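PDB 6DXN: Thiol:disulfide interchange protein from Klebsiella pneumoniae, which probably acts as an oxidoreductase of the DsbA subfamily of the thioredoxin family, exchanging thiols and disulfides in the bacterial periplasm. Local coordinates for residues D46-K51 and T175-M180; Y161-A166 and L185-K190. All coordinates share one frame; numbering follows the deposited sequence.

Contact 1 (D46-K51 and T175-M180); sequences DTAIRK and TYAEDM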
ATOM      1  N   ASP A  46      -1.790   0.839  -9.069  1.00 15.08           N
ATOM      2  CA  ASP A  46      -2.690   1.363  -8.020  1.00 15.10           C
ATOM      3  C   ASP A  46      -3.887   2.113  -8.622  1.00 15.31           C
ATOM      4  O   ASP A  46      -5.002   1.914  -8.174  1.00 14.43           O
ATOM      5  CB  ASP A  46      -1.942   2.258  -7.031  1.00 14.62           C
ATOM      6  CG  ASP A  46      -1.025   1.524  -6.066  1.00 14.67           C
ATOM      7  OD1 ASP A  46      -1.025   0.275  -6.061  1.00 15.65           O
ATOM      8  OD2 ASP A  46      -0.339   2.211  -5.313  1.00 14.87           O
ATOM      9  N   THR A  47      -3.649   2.999  -9.598  1.00 16.81           N
ATOM     10  CA  THR A  47      -4.776   3.744 -10.229  1.00 17.60           C
ATOM     11  C   THR A  47      -5.680   2.764 -10.996  1.00 17.77           C
ATOM     12  O   THR A  47      -6.921   2.853 -10.939  1.00 16.75           O
ATOM     13  CB  THR A  47      -4.265   4.877 -11.130  1.00 19.88           C
ATOM     14  OG1 THR A  47      -3.554   5.803 -10.310  1.00 21.41           O
ATOM     15  CG2 THR A  47      -5.368   5.620 -11.854  1.00 18.95           C
ATOM     16  N   ALA A  48      -5.051   1.821 -11.703  1.00 15.70           N
ATOM     17  CA  ALA A  48      -5.786   0.823 -12.497  1.00 15.70           C
ATOM     18  C   ALA A  48      -6.808   0.096 -11.609  1.00 15.86           C
ATOM     19  O   ALA A  48      -8.009   0.016 -11.931  1.00 16.47           O
ATOM     20  CB  ALA A  48      -4.807  -0.135 -13.136  1.00 15.67           C
ATOM     21  N   ILE A  49      -6.328  -0.420 -10.478  1.00 16.04           N
ATOM     22  CA  ILE A  49      -7.168  -1.129  -9.513  1.00 16.67           C
ATOM     23  C   ILE A  49      -8.303  -0.218  -9.009  1.00 16.56           C
ATOM     24  O   ILE A  49      -9.475  -0.633  -9.013  1.00 17.16           O
ATOM     25  CB  ILE A  49      -6.299  -1.675  -8.357  1.00 16.02           C
ATOM     26  CG1 ILE A  49      -5.333  -2.756  -8.851  1.00 15.89           C
ATOM     27  CG2 ILE A  49      -7.164  -2.195  -7.212  1.00 16.45           C
ATOM     28  CD1 ILE A  49      -4.302  -3.187  -7.831  1.00 15.83           C
ATOM     29  N   ARG A  50      -7.972   1.016  -8.595  1.00 16.52           N
ATOM     30  CA  ARG A  50      -8.985   1.949  -8.000  1.00 17.96           C
ATOM     31  C   ARG A  50     -10.084   2.307  -9.001  1.00 20.10           C
ATOM     32  O   ARG A  50     -11.258   2.397  -8.643  1.00 20.10           O
ATOM     33  CB  ARG A  50      -8.371   3.276  -7.552  1.00 18.18           C
ATOM     34  CG  ARG A  50      -7.469   3.173  -6.335  1.00 20.61           C
ATOM     35  CD  ARG A  50      -7.117   4.568  -5.867  1.00 21.18           C
ATOM     36  NE  ARG A  50      -6.086   4.530  -4.862  1.00 23.12           N
ATOM     37  CZ  ARG A  50      -4.788   4.682  -5.106  1.00 23.77           C
ATOM     38  NH1 ARG A  50      -4.359   4.917  -6.336  1.00 23.85           N
ATOM     39  NH2 ARG A  50      -3.928   4.594  -4.116  1.00 22.64           N
ATOM     40  N   LYS A  51      -9.661   2.535 -10.242  1.00 19.04           N
ATOM     41  CA  LYS A  51     -10.532   2.903 -11.345  1.00 21.70           C
ATOM     42  C   LYS A  51     -11.629   1.847 -11.552  1.00 22.34           C
ATOM     43  O   LYS A  51     -12.701   2.169 -12.064  1.00 19.94           O
ATOM     44  CB  LYS A  51      -9.660   3.042 -12.595  1.00 22.56           C
ATOM     45  CG  LYS A  51     -10.354   3.485 -13.875  1.00 25.52           C
ATOM     46  CD  LYS A  51      -9.373   3.657 -15.023  1.00 27.95           C
ATOM     47  CE  LYS A  51      -8.256   4.623 -14.687  1.00 29.03           C
ATOM     48  NZ  LYS A  51      -7.330   4.818 -15.827  1.00 31.71           N
ATOM     49  N   THR A 175      -0.858  -3.150 -19.980  1.00 22.19           N
ATOM     50  CA  THR A 175      -1.591  -4.407 -20.044  1.00 22.09           C
ATOM     51  C   THR A 175      -1.466  -5.117 -18.691  1.00 20.38           C
ATOM     52  O   THR A 175      -2.444  -5.673 -18.176  1.00 16.63           O
ATOM     53  CB  THR A 175      -1.097  -5.262 -21.220  1.00 21.84           C
ATOM     54  OG1 THR A 175      -1.212  -4.472 -22.408  1.00 20.39           O
ATOM     55  CG2 THR A 175      -1.870  -6.553 -21.382  1.00 23.80           C
ATOM     56  N   TYR A 176      -0.259  -5.062 -18.114  1.00 19.42           N
ATOM     57  CA  TYR A 176       0.002  -5.682 -16.822  1.00 17.29           C
ATOM     58  C   TYR A 176      -0.927  -5.091 -15.751  1.00 17.92           C
ATOM     59  O   TYR A 176      -1.564  -5.839 -14.982  1.00 16.43           O
ATOM     60  CB  TYR A 176       1.466  -5.513 -16.401  1.00 17.24           C
ATOM     61  CG  TYR A 176       1.731  -6.085 -15.033  1.00 16.75           C
ATOM     62  CD1 TYR A 176       1.450  -5.342 -13.898  1.00 16.62           C
ATOM     63  CD2 TYR A 176       2.203  -7.376 -14.866  1.00 15.93           C
ATOM     64  CE1 TYR A 176       1.652  -5.860 -12.631  1.00 16.51           C
ATOM     65  CE2 TYR A 176       2.423  -7.905 -13.603  1.00 16.01           C
ATOM     66  CZ  TYR A 176       2.133  -7.145 -12.480  1.00 15.56           C
ATOM     67  OH  TYR A 176       2.316  -7.634 -11.222  1.00 15.02           O
ATOM     68  N   ALA A 177      -0.986  -3.752 -15.695  1.00 17.37           N
ATOM     69  CA  ALA A 177      -1.799  -3.041 -14.710  1.00 17.13           C
ATOM     70  C   ALA A 177      -3.277  -3.433 -14.863  1.00 16.79           C
ATOM     71  O   ALA A 177      -3.959  -3.655 -13.873  1.00 15.39           O
ATOM     72  CB  ALA A 177      -1.606  -1.550 -14.847  1.00 17.36           C
ATOM     73  N   GLU A 178      -3.743  -3.531 -16.114  1.00 18.09           N
ATOM     74  CA  GLU A 178      -5.134  -3.900 -16.394  1.00 19.53           C
ATOM     75  C   GLU A 178      -5.398  -5.332 -15.911  1.00 17.52           C
ATOM     76  O   GLU A 178      -6.447  -5.599 -15.339  1.00 15.93           O
ATOM     77  CB  GLU A 178      -5.462  -3.790 -17.884  1.00 21.57           C
ATOM     78  CG  GLU A 178      -6.944  -4.005 -18.194  1.00 24.72           C
ATOM     79  CD  GLU A 178      -7.305  -4.069 -19.670  1.00 27.40           C
ATOM     80  OE1 GLU A 178      -6.514  -4.651 -20.446  1.00 29.71           O
ATOM     81  OE2 GLU A 178      -8.377  -3.526 -20.047  1.00 28.71           O
ATOM     82  N   ASP A 179      -4.422  -6.221 -16.122  1.00 16.75           N
ATOM     83  CA  ASP A 179      -4.522  -7.653 -15.782  1.00 17.26           C
ATOM     84  C   ASP A 179      -4.568  -7.807 -14.256  1.00 16.63           C
ATOM     85  O   ASP A 179      -5.245  -8.695 -13.724  1.00 14.99           O
ATOM     86  CB  ASP A 179      -3.363  -8.445 -16.408  1.00 16.96           C
ATOM     87  CG  ASP A 179      -3.646  -9.928 -16.631  1.00 18.67           C
ATOM     88  OD1 ASP A 179      -4.830 -10.280 -16.737  1.00 17.20           O
ATOM     89  OD2 ASP A 179      -2.672 -10.718 -16.725  1.00 18.14           O
HETATM   90  N   MSE A 180      -3.834  -6.931 -13.556  1.00 17.48           N
HETATM   91  CA  MSE A 180      -3.796  -6.961 -12.106  1.00 16.66           C
HETATM   92  C   MSE A 180      -5.140  -6.558 -11.556  1.00 15.08           C
HETATM   93  O   MSE A 180      -5.662  -7.210 -10.644  1.00 14.07           O
HETATM   94  CB  MSE A 180      -2.683  -6.048 -11.589  1.00 18.88           C
HETATM   95  CG  MSE A 180      -2.865  -5.754 -10.107  1.00 19.77           C
HETATM   96 SE   MSE A 180      -2.456  -7.331  -9.015  1.00 27.36          SE
HETATM   97  CE  MSE A 180      -0.499  -7.057  -8.875  1.00 25.76           C
TER
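Ala48 and Ala177 meet where helix 45-52 passes helix 173-188, and they illustrate how small residues let two helices come close. The CB atoms of Ala48 and Ala177 lie 3.9 Å apart, and the two CA atoms are separated by 6.0 Å. The methyl of Ala48 points at the partner helix and also rests against its backbone, with CB 3.7 Å from Ala177 O. The second apolar pair is built from longer chains. Ile49 sets out along the flank of its helix, but with CG1 anti to its carbonyl carbon (chi1 -66°) and an extended chi2 it carries CD1 to 3.7 Å from Met180 CG. Met180, present as selenomethionine, offers this methylene rather than its selenium: bends at chi2 (72°) and chi3 (86°) lead SE and CE away from Ile49. No hydrogen bond or salt bridge spans the two segments, so van der Waals packing alone joins them here. Asp46 makes a salt bridge to Lys61; Asp179 makes one to Lys4 and a hydrogen bond to Tyr6 OH. Ile49 and Met180 both also rest on Phe155, so one side chain of strand 154-157 is packed by both helices, while Phe39 of helix 34-41, the helix whose start carries the Cys33/Cys36 pair typical of thioredoxin-like proteins, also touches Met180.

Contact 2 (Y161-A166 and L185-K190); sequences YHINNA and LFLLNK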
ATOM      1  N   TYR A 161      -6.583 -14.435  -0.161  1.00 24.33           N
ATOM      2  CA  TYR A 161      -5.924 -14.653  -1.451  1.00 22.21           C
ATOM      3  C   TYR A 161      -4.787 -13.640  -1.663  1.00 21.02           C
ATOM      4  O   TYR A 161      -5.032 -12.439  -1.760  1.00 18.23           O
ATOM      5  CB  TYR A 161      -6.962 -14.570  -2.578  1.00 23.14           C
ATOM      6  CG  TYR A 161      -8.190 -15.418  -2.347  1.00 24.78           C
ATOM      7  CD1 TYR A 161      -8.142 -16.796  -2.469  1.00 24.53           C
ATOM      8  CD2 TYR A 161      -9.399 -14.843  -1.986  1.00 24.45           C
ATOM      9  CE1 TYR A 161      -9.264 -17.580  -2.247  1.00 26.69           C
ATOM     10  CE2 TYR A 161     -10.529 -15.610  -1.766  1.00 25.70           C
ATOM     11  CZ  TYR A 161     -10.462 -16.985  -1.892  1.00 27.38           C
ATOM     12  OH  TYR A 161     -11.579 -17.742  -1.679  1.00 30.32           O
ATOM     13  N   HIS A 162      -3.552 -14.161  -1.730  1.00 20.54           N
ATOM     14  CA  HIS A 162      -2.335 -13.386  -1.997  1.00 19.36           C
ATOM     15  C   HIS A 162      -1.978 -13.526  -3.484  1.00 18.58           C
ATOM     16  O   HIS A 162      -1.723 -14.629  -3.975  1.00 18.29           O
ATOM     17  CB  HIS A 162      -1.197 -13.833  -1.069  1.00 19.52           C
ATOM     18  CG  HIS A 162       0.129 -13.263  -1.437  1.00 17.92           C
ATOM     19  ND1 HIS A 162       1.103 -14.013  -2.071  1.00 17.54           N
ATOM     20  CD2 HIS A 162       0.630 -12.014  -1.313  1.00 16.93           C
ATOM     21  CE1 HIS A 162       2.158 -13.256  -2.299  1.00 16.57           C
ATOM     22  NE2 HIS A 162       1.892 -12.027  -1.841  1.00 17.48           N
ATOM     23  N   ILE A 163      -1.968 -12.387  -4.185  1.00 16.77           N
ATOM     24  CA  ILE A 163      -1.712 -12.309  -5.622  1.00 16.51           C
ATOM     25  C   ILE A 163      -0.246 -12.617  -5.946  1.00 16.52           C
ATOM     26  O   ILE A 163       0.639 -12.215  -5.229  1.00 16.31           O
ATOM     27  CB  ILE A 163      -2.120 -10.915  -6.138  1.00 15.29           C
ATOM     28  CG1 ILE A 163      -3.646 -10.782  -6.199  1.00 14.77           C
ATOM     29  CG2 ILE A 163      -1.457 -10.616  -7.480  1.00 14.15           C
ATOM     30  CD1 ILE A 163      -4.151  -9.416  -6.596  1.00 14.68           C
ATOM     31  N   ASN A 164      -0.031 -13.350  -7.048  1.00 17.60           N
ATOM     32  CA  ASN A 164       1.306 -13.655  -7.554  1.00 17.23           C
ATOM     33  C   ASN A 164       1.610 -12.637  -8.661  1.00 15.85           C
ATOM     34  O   ASN A 164       1.260 -12.852  -9.840  1.00 16.58           O
ATOM     35  CB  ASN A 164       1.444 -15.095  -8.049  1.00 17.47           C
ATOM     36  CG  ASN A 164       2.829 -15.399  -8.586  1.00 18.75           C
ATOM     37  OD1 ASN A 164       3.684 -14.516  -8.660  1.00 19.28           O
ATOM     38  ND2 ASN A 164       3.058 -16.642  -8.980  1.00 20.12           N
ATOM     39  N   ASN A 165       2.276 -11.547  -8.259  1.00 15.02           N
ATOM     40  CA  ASN A 165       2.606 -10.398  -9.129  1.00 14.93           C
ATOM     41  C   ASN A 165       3.244 -10.814 -10.456  1.00 13.80           C
ATOM     42  O   ASN A 165       2.918 -10.241 -11.497  1.00 13.73           O
ATOM     43  CB  ASN A 165       3.550  -9.401  -8.438  1.00 14.47           C
ATOM     44  CG  ASN A 165       2.930  -8.693  -7.251  1.00 14.87           C
ATOM     45  OD1 ASN A 165       1.755  -8.897  -6.942  1.00 17.05           O
ATOM     46  ND2 ASN A 165       3.708  -7.856  -6.576  1.00 13.98           N
ATOM     47  N   ALA A 166       4.153 -11.791 -10.414  1.00 13.70           N
ATOM     48  CA  ALA A 166       4.912 -12.187 -11.612  1.00 14.22           C
ATOM     49  C   ALA A 166       4.070 -13.013 -12.598  1.00 14.45           C
ATOM     50  O   ALA A 166       4.458 -13.167 -13.755  1.00 15.00           O
ATOM     51  CB  ALA A 166       6.142 -12.957 -11.187  1.00 13.63           C
ATOM     52  N   LEU A 185     -10.344  -8.046  -9.143  1.00 19.88           N
ATOM     53  CA  LEU A 185     -11.804  -8.139  -9.215  1.00 20.00           C
ATOM     54  C   LEU A 185     -12.256  -9.603  -9.153  1.00 18.86           C
ATOM     55  O   LEU A 185     -13.208  -9.918  -8.445  1.00 18.80           O
ATOM     56  CB  LEU A 185     -12.298  -7.455 -10.492  1.00 20.98           C
ATOM     57  CG  LEU A 185     -12.317  -5.930 -10.450  1.00 22.57           C
ATOM     58  CD1 LEU A 185     -12.870  -5.371 -11.750  1.00 24.04           C
ATOM     59  CD2 LEU A 185     -13.135  -5.432  -9.270  1.00 23.54           C
ATOM     60  N   PHE A 186     -11.558 -10.466  -9.897  1.00 18.89           N
ATOM     61  CA  PHE A 186     -11.827 -11.906  -9.951  1.00 18.92           C
ATOM     62  C   PHE A 186     -11.778 -12.496  -8.537  1.00 19.68           C
ATOM     63  O   PHE A 186     -12.520 -13.419  -8.215  1.00 18.00           O
ATOM     64  CB  PHE A 186     -10.818 -12.615 -10.862  1.00 17.85           C
ATOM     65  CG  PHE A 186     -10.889 -14.124 -10.851  1.00 19.17           C
ATOM     66  CD1 PHE A 186     -10.206 -14.860  -9.896  1.00 19.02           C
ATOM     67  CD2 PHE A 186     -11.637 -14.810 -11.798  1.00 20.32           C
ATOM     68  CE1 PHE A 186     -10.277 -16.245  -9.879  1.00 20.05           C
ATOM     69  CE2 PHE A 186     -11.695 -16.196 -11.790  1.00 19.89           C
ATOM     70  CZ  PHE A 186     -11.018 -16.910 -10.829  1.00 20.84           C
ATOM     71  N   LEU A 187     -10.918 -11.928  -7.685  1.00 20.50           N
ATOM     72  CA  LEU A 187     -10.779 -12.434  -6.326  1.00 20.77           C
ATOM     73  C   LEU A 187     -11.860 -11.857  -5.404  1.00 22.58           C
ATOM     74  O   LEU A 187     -12.327 -12.559  -4.518  1.00 22.78           O
ATOM     75  CB  LEU A 187      -9.370 -12.132  -5.809  1.00 21.60           C
ATOM     76  CG  LEU A 187      -8.263 -12.977  -6.443  1.00 21.50           C
ATOM     77  CD1 LEU A 187      -6.897 -12.558  -5.924  1.00 21.99           C
ATOM     78  CD2 LEU A 187      -8.499 -14.462  -6.194  1.00 22.01           C
ATOM     79  N   LEU A 188     -12.240 -10.590  -5.611  1.00 23.99           N
ATOM     80  CA  LEU A 188     -13.270  -9.957  -4.774  1.00 24.65           C
ATOM     81  C   LEU A 188     -14.632 -10.619  -5.018  1.00 26.75           C
ATOM     82  O   LEU A 188     -15.452 -10.686  -4.100  1.00 24.43           O
ATOM     83  CB  LEU A 188     -13.346  -8.460  -5.089  1.00 24.89           C
ATOM     84  CG  LEU A 188     -12.209  -7.605  -4.533  1.00 24.36           C
ATOM     85  CD1 LEU A 188     -12.229  -6.218  -5.152  1.00 23.75           C
ATOM     86  CD2 LEU A 188     -12.289  -7.518  -3.013  1.00 23.15           C
ATOM     87  N   ASN A 189     -14.839 -11.109  -6.248  1.00 30.56           N
ATOM     88  CA  ASN A 189     -16.095 -11.727  -6.689  1.00 34.58           C
ATOM     89  C   ASN A 189     -16.050 -13.249  -6.511  1.00 37.60           C
ATOM     90  O   ASN A 189     -16.742 -13.981  -7.233  1.00 45.00           O
ATOM     91  CB  ASN A 189     -16.381 -11.435  -8.167  1.00 36.75           C
ATOM     92  CG  ASN A 189     -16.289  -9.968  -8.533  1.00 39.66           C
ATOM     93  OD1 ASN A 189     -16.044  -9.117  -7.680  1.00 42.55           O
ATOM     94  ND2 ASN A 189     -16.469  -9.668  -9.809  1.00 37.26           N
ATOM     95  N   LYS A 190     -15.256 -13.722  -5.548  1.00 40.25           N
ATOM     96  CA  LYS A 190     -15.117 -15.156  -5.315  1.00 42.28           C
ATOM     97  C   LYS A 190     -15.995 -15.591  -4.143  1.00 46.03           C
ATOM     98  O   LYS A 190     -16.098 -14.878  -3.147  1.00 43.21           O
ATOM     99  CB  LYS A 190     -13.646 -15.504  -5.070  1.00 41.60           C
ATOM    100  CG  LYS A 190     -13.384 -16.956  -4.701  1.00 42.03           C
ATOM    101  CD  LYS A 190     -11.931 -17.329  -4.706  1.00 43.41           C
ATOM    102  CE  LYS A 190     -11.330 -17.320  -6.092  1.00 44.41           C
ATOM    103  NZ  LYS A 190      -9.898 -17.687  -6.058  1.00 47.67           N
TER
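The ring of Tyr161 carries the side chain of Lys190 over one face. Lys190 CE stands 4.2 Å above the ring plane, displaced toward the rim, and NZ lies 4.2 Å from the centroid, 26° off the normal, which makes a cation-pi interaction. The bend at chi3 of Lys190 (-68°), in an otherwise extended chain, folds the ammonium group back over the ring. At the phenol end Lys190 CD is modelled only 3.1 Å from Tyr161 OH, too short for relaxed packing, so the exact placing of this part of the lysine is doubtful. Toward the other end, Leu187 CD2 meets the ring obliquely, 4.0 Å from Tyr161 CG. Leu187 is forked against the strand: its CD1 and CD2 each lie 3.9 Å from Tyr161 CB, and CD1 reaches Ile163 CG1 at 3.7 Å. Tyr161 and Ile163 thus share one leucine, while Lys190, just past the helix, extends the contact along the tyrosine. Leu187 also touches Val157 in the adjacent antiparallel strand. Strands 154-157 and 161-163 followed by helix 173-188 form the beta-beta-alpha unit that closes the thioredoxin fold, and here the end of that helix is packed onto the last strand.

Helix 173-188 serves both contacts, using its first half in contact 1 and its C-terminal end in contact 2. Both are largely buried, yet their chemistry differs: contact 1 joins helix to helix and has only apolar side chains meeting, with no polar bond across it, whereas contact 2 joins helix to strand and adds a charged group on an aromatic face, supplied by the partly exposed Lys190. The two touch directly. Met180 SE of contact 1 lies 3.6 Å from Ile163 CD1 of contact 2, and Tyr176 OH probably makes a hydrogen bond to Asn165 O at 2.7 Å. Through Met180, which touches both Ile49 and Ile163, helix 173-188 connects helix 45-52 with strand 161-163.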